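PDB 5M9N: tudor domain-containing protein 1 from Homo sapiens, which probably helps to silence transposable elements in the germline through the piRNA pathway, binding Piwi proteins whose arginines are methylated. Local coordinates for residues A66-Y71 against C132-K137; I165-K170 against K206-A211. All coordinates share one frame; numbering follows the deposited sequence.

Interaction 1: A66-Y71 against C132-K137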
loop_
_atom_site.group_PDB
_atom_site.type_symbol
_atom_site.label_atom_id
_atom_site.label_comp_id
_atom_site.label_asym_id
_atom_site.label_seq_id
_atom_site.Cartn_x
_atom_site.Cartn_y
_atom_site.Cartn_z
ATOM N N ALA A 66 -17.360 0.089 -0.128
ATOM C CA ALA A 66 -18.800 -0.045 -0.373
ATOM C C ALA A 66 -19.174 0.510 -1.747
ATOM O O ALA A 66 -19.980 -0.093 -2.463
ATOM C CB ALA A 66 -19.589 0.676 0.716
ATOM N N SER A 67 -18.606 1.662 -2.104
ATOM C CA SER A 67 -18.898 2.253 -3.402
ATOM C C SER A 67 -18.399 1.390 -4.539
ATOM O O SER A 67 -19.048 1.260 -5.592
ATOM C CB SER A 67 -18.255 3.604 -3.524
ATOM O OG SER A 67 -18.733 4.446 -2.540
ATOM N N LEU A 68 -17.237 0.795 -4.327
ATOM C CA LEU A 68 -16.616 -0.056 -5.365
ATOM C C LEU A 68 -17.483 -1.307 -5.639
ATOM O O LEU A 68 -17.628 -1.738 -6.760
ATOM C CB LEU A 68 -15.202 -0.451 -4.937
ATOM C CG LEU A 68 -14.090 0.527 -5.311
ATOM C CD1 LEU A 68 -12.805 0.224 -4.532
ATOM C CD2 LEU A 68 -13.815 0.498 -6.821
ATOM N N SER A 69 -18.020 -1.868 -4.561
ATOM C CA SER A 69 -18.864 -3.051 -4.589
ATOM C C SER A 69 -20.156 -2.719 -5.301
ATOM O O SER A 69 -20.596 -3.452 -6.168
ATOM C CB SER A 69 -19.186 -3.464 -3.141
ATOM O OG SER A 69 -20.242 -4.419 -3.147
ATOM N N LYS A 70 -20.751 -1.590 -4.959
ATOM C CA LYS A 70 -21.954 -1.153 -5.622
ATOM C C LYS A 70 -21.768 -0.921 -7.117
ATOM O O LYS A 70 -22.604 -1.310 -7.928
ATOM C CB LYS A 70 -22.421 0.132 -4.966
ATOM C CG LYS A 70 -23.726 0.631 -5.536
ATOM C CD LYS A 70 -24.215 1.818 -4.748
ATOM C CE LYS A 70 -25.494 2.380 -5.367
ATOM N NZ LYS A 70 -25.952 3.596 -4.613
ATOM N N TYR A 71 -20.641 -0.306 -7.464
ATOM C CA TYR A 71 -20.338 0.083 -8.808
ATOM C C TYR A 71 -20.012 -1.142 -9.655
ATOM O O TYR A 71 -20.587 -1.304 -10.739
ATOM C CB TYR A 71 -19.186 1.110 -8.821
ATOM C CG TYR A 71 -18.435 1.194 -10.134
ATOM C CD1 TYR A 71 -18.931 1.935 -11.212
ATOM C CD2 TYR A 71 -17.234 0.513 -10.299
ATOM C CE1 TYR A 71 -18.239 1.991 -12.432
ATOM C CE2 TYR A 71 -16.530 0.547 -11.513
ATOM C CZ TYR A 71 -17.011 1.299 -12.562
ATOM O OH TYR A 71 -16.290 1.323 -13.715
ATOM N N CYS A 132 -12.215 -5.086 -13.486
ATOM C CA CYS A 132 -13.423 -4.263 -13.802
ATOM C C CYS A 132 -12.696 -2.942 -14.219
ATOM O O CYS A 132 -11.712 -2.544 -13.558
ATOM C CB CYS A 132 -14.391 -4.223 -12.427
ATOM S SG CYS A 132 -15.405 -2.860 -11.605
ATOM N N PRO A 133 -13.130 -2.223 -15.278
ATOM C CA PRO A 133 -12.622 -0.821 -15.345
ATOM C C PRO A 133 -13.150 0.090 -14.216
ATOM O O PRO A 133 -14.122 -0.270 -13.561
ATOM C CB PRO A 133 -13.116 -0.314 -16.686
ATOM C CG PRO A 133 -14.258 -1.209 -17.038
ATOM C CD PRO A 133 -14.044 -2.537 -16.404
ATOM N N ILE A 134 -12.451 1.211 -13.992
ATOM C CA ILE A 134 -12.771 2.184 -12.948
ATOM C C ILE A 134 -13.247 3.454 -13.631
ATOM O O ILE A 134 -12.972 3.684 -14.818
ATOM C CB ILE A 134 -11.552 2.467 -12.002
ATOM C CG1 ILE A 134 -12.015 3.021 -10.627
ATOM C CG2 ILE A 134 -10.517 3.365 -12.677
ATOM C CD1 ILE A 134 -11.055 2.733 -9.486
ATOM N N ILE A 135 -13.958 4.271 -12.874
ATOM C CA ILE A 135 -14.355 5.623 -13.312
ATOM C C ILE A 135 -13.730 6.696 -12.426
ATOM O O ILE A 135 -13.365 6.396 -11.295
ATOM C CB ILE A 135 -15.865 5.772 -13.350
ATOM C CG1 ILE A 135 -16.465 5.393 -12.004
ATOM C CG2 ILE A 135 -16.417 4.903 -14.475
ATOM C CD1 ILE A 135 -17.843 5.963 -11.840
ATOM N N PRO A 136 -13.614 7.946 -12.923
ATOM C CA PRO A 136 -12.880 8.969 -12.171
ATOM C C PRO A 136 -13.523 9.323 -10.821
ATOM O O PRO A 136 -12.801 9.719 -9.918
ATOM C CB PRO A 136 -12.887 10.191 -13.109
ATOM C CG PRO A 136 -13.281 9.657 -14.437
ATOM C CD PRO A 136 -14.217 8.544 -14.121
ATOM N N LYS A 137 -14.835 9.154 -10.665
ATOM C CA LYS A 137 -15.441 9.346 -9.335
ATOM C C LYS A 137 -14.758 8.472 -8.286
ATOM O O LYS A 137 -14.559 8.914 -7.184
ATOM C CB LYS A 137 -16.940 9.057 -9.343
ATOM C CG LYS A 137 -17.678 9.282 -8.007
ATOM C CD LYS A 137 -18.250 10.698 -7.866
ATOM C CE LYS A 137 -18.632 11.071 -6.416
ATOM N NZ LYS A 137 -19.352 12.384 -6.294
#
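Y71 reaches from the helix to the run of chain that begins at C132 and meets it through a hydrogen bond, a sulfur contact and apolar packing. The hydrogen bond is given by the phenol: Y71 OH donates to P133 O at 2.7 Å. The carbonyl oxygen lies at the ring edge, near the ring plane, whereas the hydroxyl stands above the plane of the carbonyl group, with a C=O...donor angle of 116°. Tyrosine suits this place because its long, rigid ring spans the gap and ends in a donor for a backbone oxygen. The CA-CB bond of Y71 points toward the loop, and CG stands anti to the backbone N (chi1 158°).

Sulfur is the second kind of partner. C132 SG approaches the ring obliquely, 3.6 Å from Y71 CE2, in a Cys sulfur-aromatic contact. The same sulfur is already tied by a disulfide to C72, the residue that follows Y71 on helix 58-73, so covalent bond and ring contact fasten neighbouring positions of the helix to the end of strand 131-132. That strand is an edge of the five-stranded antiparallel sheet of the Tudor domain, an SH3-like barrel. Helix 58-73 lies in sequence between strand 49-54 of the mixed sheet and strand 88-92 of the Tudor sheet, consistent with the linker helix of extended Tudor domains; C90 of strand 88-92 touches L68, Y71, C132 and I134.

Apolar contacts make up the rest. I135 crosses the phenol obliquely, its CG1 lying 3.9 Å from Y71 CE1 and its CG2 3.7 Å from Y71 OH, so the beta-branched side chain meets the phenol with both branches. One turn back along the helix, buried L68 extends CD2 to within 4.4 Å of I134 CD1, a looser touch between two methyl groups.

Interaction 2: I165-K170 against K206-A211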
loop_
_atom_site.group_PDB
_atom_site.type_symbol
_atom_site.label_atom_id
_atom_site.label_comp_id
_atom_site.label_asym_id
_atom_site.label_seq_id
_atom_site.Cartn_x
_atom_site.Cartn_y
_atom_site.Cartn_z
ATOM N N ILE A 165 13.346 -9.008 8.905
ATOM C CA ILE A 165 11.977 -8.726 8.483
ATOM C C ILE A 165 10.908 -9.246 9.480
ATOM O O ILE A 165 9.932 -8.557 9.768
ATOM C CB ILE A 165 11.788 -9.295 7.072
ATOM C CG1 ILE A 165 12.665 -8.504 6.074
ATOM C CG2 ILE A 165 10.331 -9.260 6.651
ATOM C CD1 ILE A 165 13.063 -9.337 4.856
ATOM N N CYS A 166 11.121 -10.459 9.966
ATOM C CA CYS A 166 10.318 -11.060 11.026
ATOM C C CYS A 166 10.260 -10.173 12.261
ATOM O O CYS A 166 9.206 -9.887 12.781
ATOM C CB CYS A 166 10.917 -12.403 11.406
ATOM S SG CYS A 166 9.901 -13.337 12.544
ATOM N N LEU A 167 11.431 -9.744 12.709
ATOM C CA LEU A 167 11.552 -8.871 13.833
ATOM C C LEU A 167 10.835 -7.554 13.624
ATOM O O LEU A 167 10.133 -7.103 14.517
ATOM C CB LEU A 167 13.020 -8.594 14.133
ATOM C CG LEU A 167 13.249 -7.593 15.276
ATOM C CD1 LEU A 167 12.677 -8.101 16.608
ATOM C CD2 LEU A 167 14.711 -7.270 15.418
ATOM N N MET A 168 11.033 -6.915 12.474
ATOM C CA MET A 168 10.285 -5.708 12.138
ATOM C C MET A 168 8.768 -5.928 12.216
ATOM O O MET A 168 8.053 -5.076 12.763
ATOM C CB MET A 168 10.653 -5.173 10.740
ATOM C CG MET A 168 9.924 -3.889 10.397
ATOM S SD MET A 168 10.395 -3.175 8.792
ATOM C CE MET A 168 9.158 -1.887 8.628
ATOM N N LYS A 169 8.293 -7.033 11.639
ATOM C CA LYS A 169 6.885 -7.398 11.646
ATOM C C LYS A 169 6.351 -7.509 13.083
ATOM O O LYS A 169 5.227 -7.075 13.357
ATOM C CB LYS A 169 6.642 -8.734 10.923
ATOM C CG LYS A 169 6.769 -8.674 9.420
ATOM C CD LYS A 169 7.029 -10.080 8.901
ATOM C CE LYS A 169 7.021 -10.163 7.388
ATOM N NZ LYS A 169 5.714 -9.722 6.858
ATOM N N LYS A 170 7.178 -8.082 13.956
ATOM C CA LYS A 170 6.870 -8.296 15.382
ATOM C C LYS A 170 6.795 -6.958 16.120
ATOM O O LYS A 170 5.927 -6.759 16.949
ATOM C CB LYS A 170 7.972 -9.194 15.978
ATOM C CG LYS A 170 7.848 -9.655 17.434
ATOM C CD LYS A 170 8.976 -10.657 17.752
ATOM C CE LYS A 170 8.719 -11.560 18.977
ATOM N NZ LYS A 170 9.029 -10.948 20.298
ATOM N N LYS A 206 16.185 1.785 15.685
ATOM C CA LYS A 206 17.126 1.545 16.838
ATOM C C LYS A 206 17.163 0.070 17.254
ATOM O O LYS A 206 18.232 -0.487 17.456
ATOM C CB LYS A 206 16.797 2.455 18.064
ATOM C CG LYS A 206 17.738 2.305 19.293
ATOM C CD LYS A 206 19.233 2.295 18.935
ATOM C CE LYS A 206 20.184 2.674 20.084
ATOM N NZ LYS A 206 19.766 2.158 21.423
ATOM N N VAL A 207 16.001 -0.570 17.312
ATOM C CA VAL A 207 15.938 -1.978 17.695
ATOM C C VAL A 207 16.671 -2.866 16.668
ATOM O O VAL A 207 17.391 -3.786 17.042
ATOM C CB VAL A 207 14.488 -2.478 17.839
ATOM C CG1 VAL A 207 14.467 -3.980 18.123
ATOM C CG2 VAL A 207 13.741 -1.731 18.934
ATOM N N LEU A 208 16.481 -2.591 15.377
ATOM C CA LEU A 208 17.187 -3.331 14.327
ATOM C C LEU A 208 18.728 -3.144 14.359
ATOM O O LEU A 208 19.478 -4.103 14.104
ATOM C CB LEU A 208 16.637 -2.964 12.936
ATOM C CG LEU A 208 15.202 -3.388 12.614
ATOM C CD1 LEU A 208 14.773 -2.803 11.275
ATOM C CD2 LEU A 208 15.059 -4.912 12.574
ATOM N N LEU A 209 19.178 -1.918 14.619
ATOM C CA LEU A 209 20.581 -1.619 14.903
ATOM C C LEU A 209 21.077 -2.359 16.153
ATOM O O LEU A 209 22.121 -3.000 16.108
ATOM C CB LEU A 209 20.787 -0.112 15.081
ATOM C CG LEU A 209 20.598 0.713 13.797
ATOM C CD1 LEU A 209 20.114 2.133 14.052
ATOM C CD2 LEU A 209 21.883 0.738 12.995
ATOM N N ASP A 210 20.309 -2.307 17.248
ATOM C CA ASP A 210 20.708 -2.996 18.486
ATOM C C ASP A 210 20.770 -4.508 18.330
ATOM O O ASP A 210 21.626 -5.149 18.929
ATOM C CB ASP A 210 19.790 -2.620 19.655
ATOM C CG ASP A 210 19.969 -1.182 20.103
ATOM O OD1 ASP A 210 20.889 -0.483 19.640
ATOM O OD2 ASP A 210 19.183 -0.726 20.948
ATOM N N ALA A 211 19.895 -5.073 17.505
ATOM C CA ALA A 211 19.837 -6.527 17.301
ATOM C C ALA A 211 20.854 -7.085 16.302
ATOM O O ALA A 211 20.875 -8.298 16.064
ATOM C CB ALA A 211 18.438 -6.941 16.879
#
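L167 and L208 bring the largest surfaces to this contact between two helices, and they meet through one methyl each: L167 CD2 lies 3.7 Å from L208 CD2. The two side chains slide past each other in opposite directions. The CA-CB bond of L167 points toward the other helix, and CG stands anti to the backbone N (chi1 176°). L208 starts less directly, but its end turns inward and delivers CD2 to the meeting point. Leucine fits both places because its branched end offers a methyl at some distance from the backbone, and the axes of the two short helical segments come no closer than 10.7 Å.

The same CD2 of L167 has further neighbours in the facing segment. V207 contributes CG1 at 4.3 Å from L167 CD2, and A211, just past the end of helix 204-210, contributes CB at 4.0 Å from L167 CD2. A small alanine methyl is enough at A211, where L167 does the reaching. M168 has the third-largest buried surface, yet its side chain leads away from the contact toward P47 and toward I44 of strand 36-44; what it presents to L208 CD2 is its backbone N, at 4.5 Å.

The helices run roughly antiparallel, with 143° between their directions. With the six-stranded mixed sheet they probably form the SN-like lobe, an OB-fold, that accompanies the Tudor barrel in extended Tudor domains. L208 also touches A214 of strand 214-216, and L167 touches F213. Apart from the helix interface, K206 NZ forms a salt bridge with D210 OD2 at 3.0 Å, one turn on. With methyl groups as its main currency, the contact depends on shape and the hydrophobic effect, with little directional chemistry to fix its angle.

Interaction 1 comes first along the chain, with both its segments ahead of those of interaction 2, and the two lie on opposite sides of the chain's centre, their own centres 39 Å apart and nearest atoms about 24 Å apart. They share no helix or strand. Interaction 1 joins helix 58-73 to edge strand 131-132 and the loop that follows it, while interaction 2 pairs helices 162-172 and 204-210 beside the six-stranded mixed sheet. That sheet also takes in strands 36-44 and 49-54 from before helix 58-73, so the lobe of interaction 2 is built from chain on both sides of the Tudor sheet, and the extended Tudor domain is a two-lobed body.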